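Local coordinates for protein aromatic-ring-hydroxylating dioxygenase beta subunit (Catenulispora acidiphila, PDB 6VW4) that is of unknown function, possibly related to dioxygenase activity, but binds the polyketide-like acid SDN in an NTF2-like pocket, at residues 19-24 with 132-137; 31-36 with 41-46. All coordinates share one frame; numbering follows the deposited sequence.

Contact 1: 19-24 with 132-137; sequences ARQMHA and LLTASR. With SDN ([(3S)-9-hydroxy-1-methyl-10-oxo-4,10-dihydro-3H-benzo[g]isochromen-3-yl]acetic acid), chain C.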
loop_
_atom_site.group_PDB
_atom_site.type_symbol
_atom_site.label_atom_id
_atom_site.label_comp_id
_atom_site.label_asym_id
_atom_site.label_seq_id
_atom_site.Cartn_x
_atom_site.Cartn_y
_atom_site.Cartn_z
ATOM N N ALA A 19 0.564 -11.296 -0.213
ATOM C CA ALA A 19 1.275 -10.913 -1.425
ATOM C C ALA A 19 1.425 -12.094 -2.372
ATOM O O ALA A 19 1.114 -11.993 -3.568
ATOM C CB ALA A 19 2.651 -10.360 -1.063
ATOM N N ARG A 20 1.873 -13.245 -1.848
ATOM C CA ARG A 20 2.035 -14.431 -2.701
ATOM C C ARG A 20 0.695 -14.874 -3.289
ATOM O O ARG A 20 0.596 -15.125 -4.491
ATOM C CB ARG A 20 2.667 -15.591 -1.917
ATOM C CG ARG A 20 4.083 -15.352 -1.437
ATOM C CD ARG A 20 5.140 -15.897 -2.364
ATOM N NE ARG A 20 6.383 -16.182 -1.637
ATOM C CZ ARG A 20 7.603 -15.819 -2.038
ATOM N NH1 ARG A 20 7.775 -15.152 -3.184
ATOM N NH2 ARG A 20 8.656 -16.121 -1.289
ATOM N N GLN A 21 -0.347 -14.972 -2.459
ATOM C CA GLN A 21 -1.686 -15.241 -2.960
ATOM C C GLN A 21 -2.014 -14.388 -4.175
ATOM O O GLN A 21 -2.474 -14.894 -5.201
ATOM C CB GLN A 21 -2.741 -14.905 -1.910
ATOM C CG GLN A 21 -3.064 -15.922 -0.986
ATOM C CD GLN A 21 -4.201 -15.496 -0.098
ATOM O OE1 GLN A 21 -4.341 -14.308 0.260
ATOM N NE2 GLN A 21 -4.984 -16.469 0.331
ATOM N N MET A 22 -1.883 -13.060 -4.032
ATOM C CA MET A 22 -2.349 -12.176 -5.095
ATOM C C MET A 22 -1.421 -12.184 -6.299
ATOM O O MET A 22 -1.875 -11.919 -7.415
ATOM C CB MET A 22 -2.526 -10.740 -4.603
ATOM C CG MET A 22 -3.611 -10.522 -3.603
ATOM S SD MET A 22 -5.009 -11.701 -3.759
ATOM C CE MET A 22 -5.853 -10.596 -5.001
ATOM N N HIS A 23 -0.130 -12.462 -6.109
ATOM C CA HIS A 23 0.739 -12.610 -7.280
ATOM C C HIS A 23 0.244 -13.752 -8.163
ATOM O O HIS A 23 0.190 -13.632 -9.394
ATOM C CB HIS A 23 2.206 -12.841 -6.882
ATOM C CG HIS A 23 2.866 -11.649 -6.229
ATOM N ND1 HIS A 23 4.059 -11.741 -5.535
ATOM C CD2 HIS A 23 2.489 -10.343 -6.153
ATOM C CE1 HIS A 23 4.385 -10.548 -5.061
ATOM N NE2 HIS A 23 3.454 -9.682 -5.428
ATOM N N ALA A 24 -0.189 -14.838 -7.536
ATOM C CA ALA A 24 -0.700 -15.978 -8.276
ATOM C C ALA A 24 -2.043 -15.648 -8.919
ATOM O O ALA A 24 -2.261 -15.946 -10.093
ATOM C CB ALA A 24 -0.811 -17.187 -7.341
ATOM N N LEU A 132 0.859 -20.608 6.778
ATOM C CA LEU A 132 -0.462 -20.003 6.919
ATOM C C LEU A 132 -1.349 -20.428 5.759
ATOM O O LEU A 132 -0.882 -20.633 4.630
ATOM C CB LEU A 132 -0.377 -18.468 6.929
ATOM C CG LEU A 132 0.139 -17.753 8.183
ATOM C CD1 LEU A 132 0.269 -16.241 7.884
ATOM C CD2 LEU A 132 -0.769 -18.007 9.363
ATOM N N LEU A 133 -2.644 -20.548 6.035
ATOM C CA LEU A 133 -3.616 -20.715 4.968
ATOM C C LEU A 133 -4.839 -19.883 5.289
ATOM O O LEU A 133 -5.124 -19.620 6.455
ATOM C CB LEU A 133 -4.067 -22.176 4.793
ATOM C CG LEU A 133 -3.055 -23.260 4.424
ATOM C CD1 LEU A 133 -3.593 -24.618 4.954
ATOM C CD2 LEU A 133 -2.824 -23.277 2.952
ATOM N N THR A 134 -5.592 -19.530 4.244
ATOM C CA THR A 134 -6.779 -18.693 4.383
ATOM C C THR A 134 -7.996 -19.592 4.564
ATOM O O THR A 134 -8.371 -20.344 3.661
ATOM C CB THR A 134 -6.968 -17.778 3.156
ATOM O OG1 THR A 134 -5.766 -17.091 2.856
ATOM C CG2 THR A 134 -8.069 -16.715 3.367
ATOM N N ALA A 135 -8.596 -19.509 5.727
ATOM C CA ALA A 135 -9.847 -20.186 5.993
ATOM C C ALA A 135 -11.011 -19.454 5.352
ATOM O O ALA A 135 -11.951 -20.087 4.855
ATOM C CB ALA A 135 -10.073 -20.275 7.497
ATOM N N SER A 136 -10.992 -18.121 5.395
ATOM C CA SER A 136 -12.049 -17.357 4.749
ATOM C C SER A 136 -11.563 -15.988 4.276
ATOM O O SER A 136 -10.640 -15.386 4.856
ATOM C CB SER A 136 -13.277 -17.200 5.682
ATOM O OG SER A 136 -12.912 -16.701 6.950
ATOM N N ARG A 137 -12.220 -15.517 3.216
ATOM C CA ARG A 137 -12.050 -14.179 2.661
ATOM C C ARG A 137 -13.428 -13.623 2.314
ATOM O O ARG A 137 -14.171 -14.208 1.517
ATOM C CB ARG A 137 -11.142 -14.207 1.433
ATOM C CG ARG A 137 -11.172 -12.919 0.622
ATOM C CD ARG A 137 -9.935 -12.824 -0.230
ATOM N NE ARG A 137 -8.777 -12.591 0.610
ATOM C CZ ARG A 137 -7.526 -12.666 0.178
ATOM N NH1 ARG A 137 -7.280 -12.989 -1.080
ATOM N NH2 ARG A 137 -6.517 -12.459 1.013
HETATM O O4 SDN C . -9.137 -12.350 -4.290
HETATM C C11 SDN C . -9.455 -11.091 -3.781
HETATM C C12 SDN C . -10.369 -10.250 -4.416
HETATM C C13 SDN C . -11.047 -10.742 -5.715
HETATM O O5 SDN C . -10.788 -11.814 -6.154
HETATM C C14 SDN C . -12.045 -9.836 -6.413
HETATM C C15 SDN C . -12.746 -10.328 -7.703
HETATM O O3 SDN C . -14.056 -9.775 -7.952
HETATM C C16 SDN C . -12.202 -11.467 -8.578
HETATM C C10 SDN C . -8.810 -10.638 -2.642
HETATM C C9 SDN C . -9.093 -9.368 -2.116
HETATM C C8 SDN C . -10.013 -8.537 -2.738
HETATM C C7 SDN C . -10.652 -8.968 -3.896
HETATM C C6 SDN C . -11.677 -8.020 -4.601
HETATM C C5 SDN C . -12.353 -8.533 -5.871
HETATM C C4 SDN C . -13.331 -7.674 -6.541
HETATM C C3 SDN C . -14.183 -8.350 -7.603
HETATM C C2 SDN C . -13.696 -7.591 -8.824
HETATM C C1 SDN C . -14.601 -6.611 -9.542
HETATM O O2 SDN C . -15.745 -6.376 -9.089
HETATM O O1 SDN C . -14.173 -6.059 -10.597
HETATM O O HOH W 1 -5.348 -14.508 3.031
#
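Gln21 reaches from helix 8-26 to Thr134 and Arg137 on strand 132-139, tying the long N-terminal helix to the curved sheet of this NTF2-like, SnoaL-type fold. The strand turns a corner at Ala135, where Ala135 and Ser136 both face Val123 in a classic beta bulge.

The polar contacts centre on one amide, whose two ends suit a glutamine to bridging a hydroxyl and a guanidinium. The stronger partner of NE2 of Gln21 is OG1 of Thr36, to which it is hydrogen-bonded; NE2 of Gln21 also gives a weak bond, bent to 121°, to OG1 of Thr134 at 2.7 Å. At the other end, OE1 of Gln21 accepts a weak bond from NH2 of Arg137 at 3.0 Å, the amide and guanidinium planes being turned 70° apart. A water bridges Gln21 and Thr134, donating to OE1 of Gln21 and accepting from OG1 of Thr134 at 2.6 Å; the main partner of that hydroxyl is NE2 of His17, to which it is hydrogen-bonded. Arginine suits position 137 because its long chain reaches the ligand while its N-H groups serve Gln21 and, chiefly, Asp122, in a salt bridge.

Packing takes over toward the ligand. The unbranched thioether chain of Met22, bent at chi2 (-29°) and chi3, brings SD within 3.7 Å of NH1 of Arg137 and lays its terminal methyl CE against SDN. A leucine in place of Arg137 would probably leave Asp122 without its ionic mate and Gln21 OE1 without this donor. The arginine's guanidinium turns one face to SDN, with NH1 of Arg137 3.2 Å from C10 of the ligand.

Contact 2: 31-36 with 41-46; sequences EEYADT and GVFRHT. With SDN ([(3S)-9-hydroxy-1-methyl-10-oxo-4,10-dihydro-3H-benzo[g]isochromen-3-yl]acetic acid), chain C.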
loop_
_atom_site.group_PDB
_atom_site.type_symbol
_atom_site.label_atom_id
_atom_site.label_comp_id
_atom_site.label_asym_id
_atom_site.label_seq_id
_atom_site.Cartn_x
_atom_site.Cartn_y
_atom_site.Cartn_z
ATOM N N GLU A 31 -5.187 -22.080 -9.676
ATOM C CA GLU A 31 -5.060 -23.259 -8.817
ATOM C C GLU A 31 -4.105 -22.981 -7.669
ATOM O O GLU A 31 -4.401 -23.297 -6.509
ATOM C CB GLU A 31 -4.576 -24.473 -9.617
ATOM C CG GLU A 31 -5.603 -25.019 -10.610
ATOM C CD GLU A 31 -5.606 -24.267 -11.953
ATOM O OE1 GLU A 31 -6.179 -24.809 -12.933
ATOM O OE2 GLU A 31 -5.049 -23.141 -12.035
ATOM N N GLU A 32 -2.963 -22.361 -7.978
ATOM C CA GLU A 32 -2.028 -21.958 -6.930
ATOM C C GLU A 32 -2.719 -21.066 -5.914
ATOM O O GLU A 32 -2.465 -21.162 -4.711
ATOM C CB GLU A 32 -0.847 -21.191 -7.519
ATOM C CG GLU A 32 0.174 -21.973 -8.251
ATOM C CD GLU A 32 1.371 -21.095 -8.615
ATOM O OE1 GLU A 32 1.680 -20.130 -7.859
ATOM O OE2 GLU A 32 2.004 -21.380 -9.655
ATOM N N TYR A 33 -3.594 -20.172 -6.394
ATOM C CA TYR A 33 -4.304 -19.284 -5.492
ATOM C C TYR A 33 -5.218 -20.082 -4.597
ATOM O O TYR A 33 -5.268 -19.838 -3.387
ATOM C CB TYR A 33 -5.087 -18.226 -6.270
ATOM C CG TYR A 33 -6.056 -17.378 -5.453
ATOM C CD1 TYR A 33 -5.602 -16.303 -4.732
ATOM C CD2 TYR A 33 -7.415 -17.653 -5.417
ATOM C CE1 TYR A 33 -6.448 -15.503 -4.014
ATOM C CE2 TYR A 33 -8.280 -16.857 -4.670
ATOM C CZ TYR A 33 -7.773 -15.763 -3.994
ATOM O OH TYR A 33 -8.555 -14.930 -3.244
ATOM N N ALA A 34 -5.953 -21.040 -5.168
ATOM C CA ALA A 34 -6.868 -21.833 -4.346
ATOM C C ALA A 34 -6.111 -22.681 -3.333
ATOM O O ALA A 34 -6.631 -22.948 -2.253
ATOM C CB ALA A 34 -7.764 -22.719 -5.220
ATOM N N ASP A 35 -4.884 -23.082 -3.644
ATOM C CA ASP A 35 -4.084 -23.845 -2.692
ATOM C C ASP A 35 -3.573 -23.021 -1.521
ATOM O O ASP A 35 -2.910 -23.586 -0.640
ATOM C CB ASP A 35 -2.855 -24.474 -3.377
ATOM C CG ASP A 35 -3.223 -25.648 -4.296
ATOM O OD1 ASP A 35 -4.369 -26.148 -4.204
ATOM O OD2 ASP A 35 -2.378 -26.050 -5.118
ATOM N N THR A 36 -3.769 -21.701 -1.514
ATOM C CA THR A 36 -3.425 -20.936 -0.315
ATOM C C THR A 36 -4.600 -20.835 0.630
ATOM O O THR A 36 -4.472 -20.259 1.724
ATOM C CB THR A 36 -2.930 -19.522 -0.666
ATOM O OG1 THR A 36 -4.029 -18.731 -1.127
ATOM C CG2 THR A 36 -1.842 -19.582 -1.724
ATOM N N GLY A 41 -12.044 -23.806 2.422
ATOM C CA GLY A 41 -11.969 -22.350 2.515
ATOM C C GLY A 41 -13.151 -21.649 1.855
ATOM O O GLY A 41 -13.638 -22.051 0.792
ATOM N N VAL A 42 -13.636 -20.608 2.526
ATOM C CA VAL A 42 -14.737 -19.780 2.046
ATOM C C VAL A 42 -14.195 -18.522 1.354
ATOM O O VAL A 42 -13.460 -17.747 1.964
ATOM C CB VAL A 42 -15.659 -19.363 3.206
ATOM C CG1 VAL A 42 -16.811 -18.560 2.656
ATOM C CG2 VAL A 42 -16.220 -20.544 3.983
ATOM N N PHE A 43 -14.642 -18.272 0.126
ATOM C CA PHE A 43 -14.287 -17.101 -0.675
ATOM C C PHE A 43 -15.557 -16.402 -1.148
ATOM O O PHE A 43 -16.166 -16.830 -2.128
ATOM C CB PHE A 43 -13.477 -17.548 -1.858
ATOM C CG PHE A 43 -12.934 -16.429 -2.710
ATOM C CD1 PHE A 43 -12.753 -15.147 -2.197
ATOM C CD2 PHE A 43 -12.561 -16.678 -4.029
ATOM C CE1 PHE A 43 -12.204 -14.127 -2.990
ATOM C CE2 PHE A 43 -12.023 -15.656 -4.832
ATOM C CZ PHE A 43 -11.838 -14.386 -4.305
ATOM N N ARG A 44 -15.950 -15.330 -0.467
ATOM C CA ARG A 44 -17.088 -14.498 -0.869
ATOM C C ARG A 44 -16.514 -13.271 -1.583
ATOM O O ARG A 44 -16.282 -12.230 -0.958
ATOM C CB ARG A 44 -17.928 -14.125 0.353
ATOM C CG ARG A 44 -19.341 -13.594 0.020
ATOM C CD ARG A 44 -19.340 -12.283 -0.795
ATOM N NE ARG A 44 -19.157 -11.114 0.057
ATOM C CZ ARG A 44 -20.103 -10.564 0.814
ATOM N NH1 ARG A 44 -19.820 -9.499 1.551
ATOM N NH2 ARG A 44 -21.327 -11.070 0.838
ATOM N N HIS A 45 -16.287 -13.381 -2.913
ATOM C CA HIS A 45 -15.609 -12.309 -3.646
ATOM C C HIS A 45 -16.539 -11.149 -4.023
ATOM O O HIS A 45 -16.053 -10.035 -4.267
ATOM C CB HIS A 45 -14.916 -12.856 -4.919
ATOM C CG HIS A 45 -15.851 -13.242 -6.027
ATOM N ND1 HIS A 45 -15.877 -12.590 -7.245
ATOM C CD2 HIS A 45 -16.756 -14.246 -6.113
ATOM C CE1 HIS A 45 -16.785 -13.160 -8.019
ATOM N NE2 HIS A 45 -17.326 -14.170 -7.359
ATOM N N THR A 46 -17.853 -11.380 -4.118
ATOM C CA THR A 46 -18.757 -10.306 -4.506
ATOM C C THR A 46 -20.051 -10.353 -3.705
ATOM O O THR A 46 -20.692 -11.418 -3.619
ATOM C CB THR A 46 -19.078 -10.329 -6.011
ATOM O OG1 THR A 46 -19.533 -11.635 -6.407
ATOM C CG2 THR A 46 -17.849 -9.922 -6.836
HETATM O O4 SDN C . -9.137 -12.350 -4.290
HETATM C C11 SDN C . -9.455 -11.091 -3.781
HETATM C C12 SDN C . -10.369 -10.250 -4.416
HETATM C C13 SDN C . -11.047 -10.742 -5.715
HETATM O O5 SDN C . -10.788 -11.814 -6.154
HETATM C C14 SDN C . -12.045 -9.836 -6.413
HETATM C C15 SDN C . -12.746 -10.328 -7.703
HETATM O O3 SDN C . -14.056 -9.775 -7.952
HETATM C C16 SDN C . -12.202 -11.467 -8.578
HETATM C C10 SDN C . -8.810 -10.638 -2.642
HETATM C C9 SDN C . -9.093 -9.368 -2.116
HETATM C C8 SDN C . -10.013 -8.537 -2.738
HETATM C C7 SDN C . -10.652 -8.968 -3.896
HETATM C C6 SDN C . -11.677 -8.020 -4.601
HETATM C C5 SDN C . -12.353 -8.533 -5.871
HETATM C C4 SDN C . -13.331 -7.674 -6.541
HETATM C C3 SDN C . -14.183 -8.350 -7.603
HETATM C C2 SDN C . -13.696 -7.591 -8.824
HETATM C C1 SDN C . -14.601 -6.611 -9.542
HETATM O O2 SDN C . -15.745 -6.376 -9.089
HETATM O O1 SDN C . -14.173 -6.059 -10.597
#
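Tyr33, on the short helix 30-34, points its hydroxyl over one face of the Phe43 ring, which comes from strand 41-44. OH of Tyr33 stands 3.5 Å from CZ of Phe43, displaced toward the rim of that ring. The two side chains cross at about a right angle, while their ring planes are inclined at 59°, an oblique pairing with centroids 5.7 Å apart. Beside it, CE2 of Tyr33 makes the apolar contact with CE2 of Phe43, at 3.9 Å, the Phe43 atom lying at the edge of the tyrosine ring.

Both rings leave their backbones in the same way: CG swings opposite the main-chain nitrogen in Tyr33 and in Phe43, so that both rings project from helix and strand toward each other. A tyrosine suits the first position because its length carries a polar end to the ligand: O4 of SDN donates a hydrogen bond to OH of Tyr33 at 2.8 Å, and Arg137 gives the same oxygen a weak one. Phenylalanine suits the second as a flat apolar wall, lying against Ile58 of helix 55-68; its edge meets the ligand, with CZ of Phe43 3.3 Å from O5 of SDN.

Where the strand gives way to loop, His45 takes the crowded position, chi1 72°, between nitrogen and carbonyl carbon. This brings ND1 of His45 to O3 of SDN in the plane of the imidazole, 3.4 Å away; the bond is nearly straight at 174° but weak because it is long. CG2 of Thr46 adds apolar contact with the same end of the ligand. Aromatic and polar side chains contributed by helices and the curved sheet to a ligand-filled cavity are typical of the NTF2-like pocket.

Overall arrangement
Contacts 1 and 2 are two parts of one pocket wall, their centres 7 Å apart, and contact 2 is nested within the chain loop that contact 1 closes. Strands 132-139 and 41-44 are parallel neighbours in the sheet, joined where N of Arg137 lies 2.8 Å from O of Val42, a probable hydrogen bond. Helices 8-26 and 30-34 follow each other in sequence and meet where O of Gln21 packs 3.5 Å from CD1 of Tyr33. Both contacts touch SDN: contact 1 chiefly at its C10 ring edge, contact 2 from the O4 hydroxyl along to the ring oxygen O3; the two overlap near O4, and contact 2 alone extends to O3.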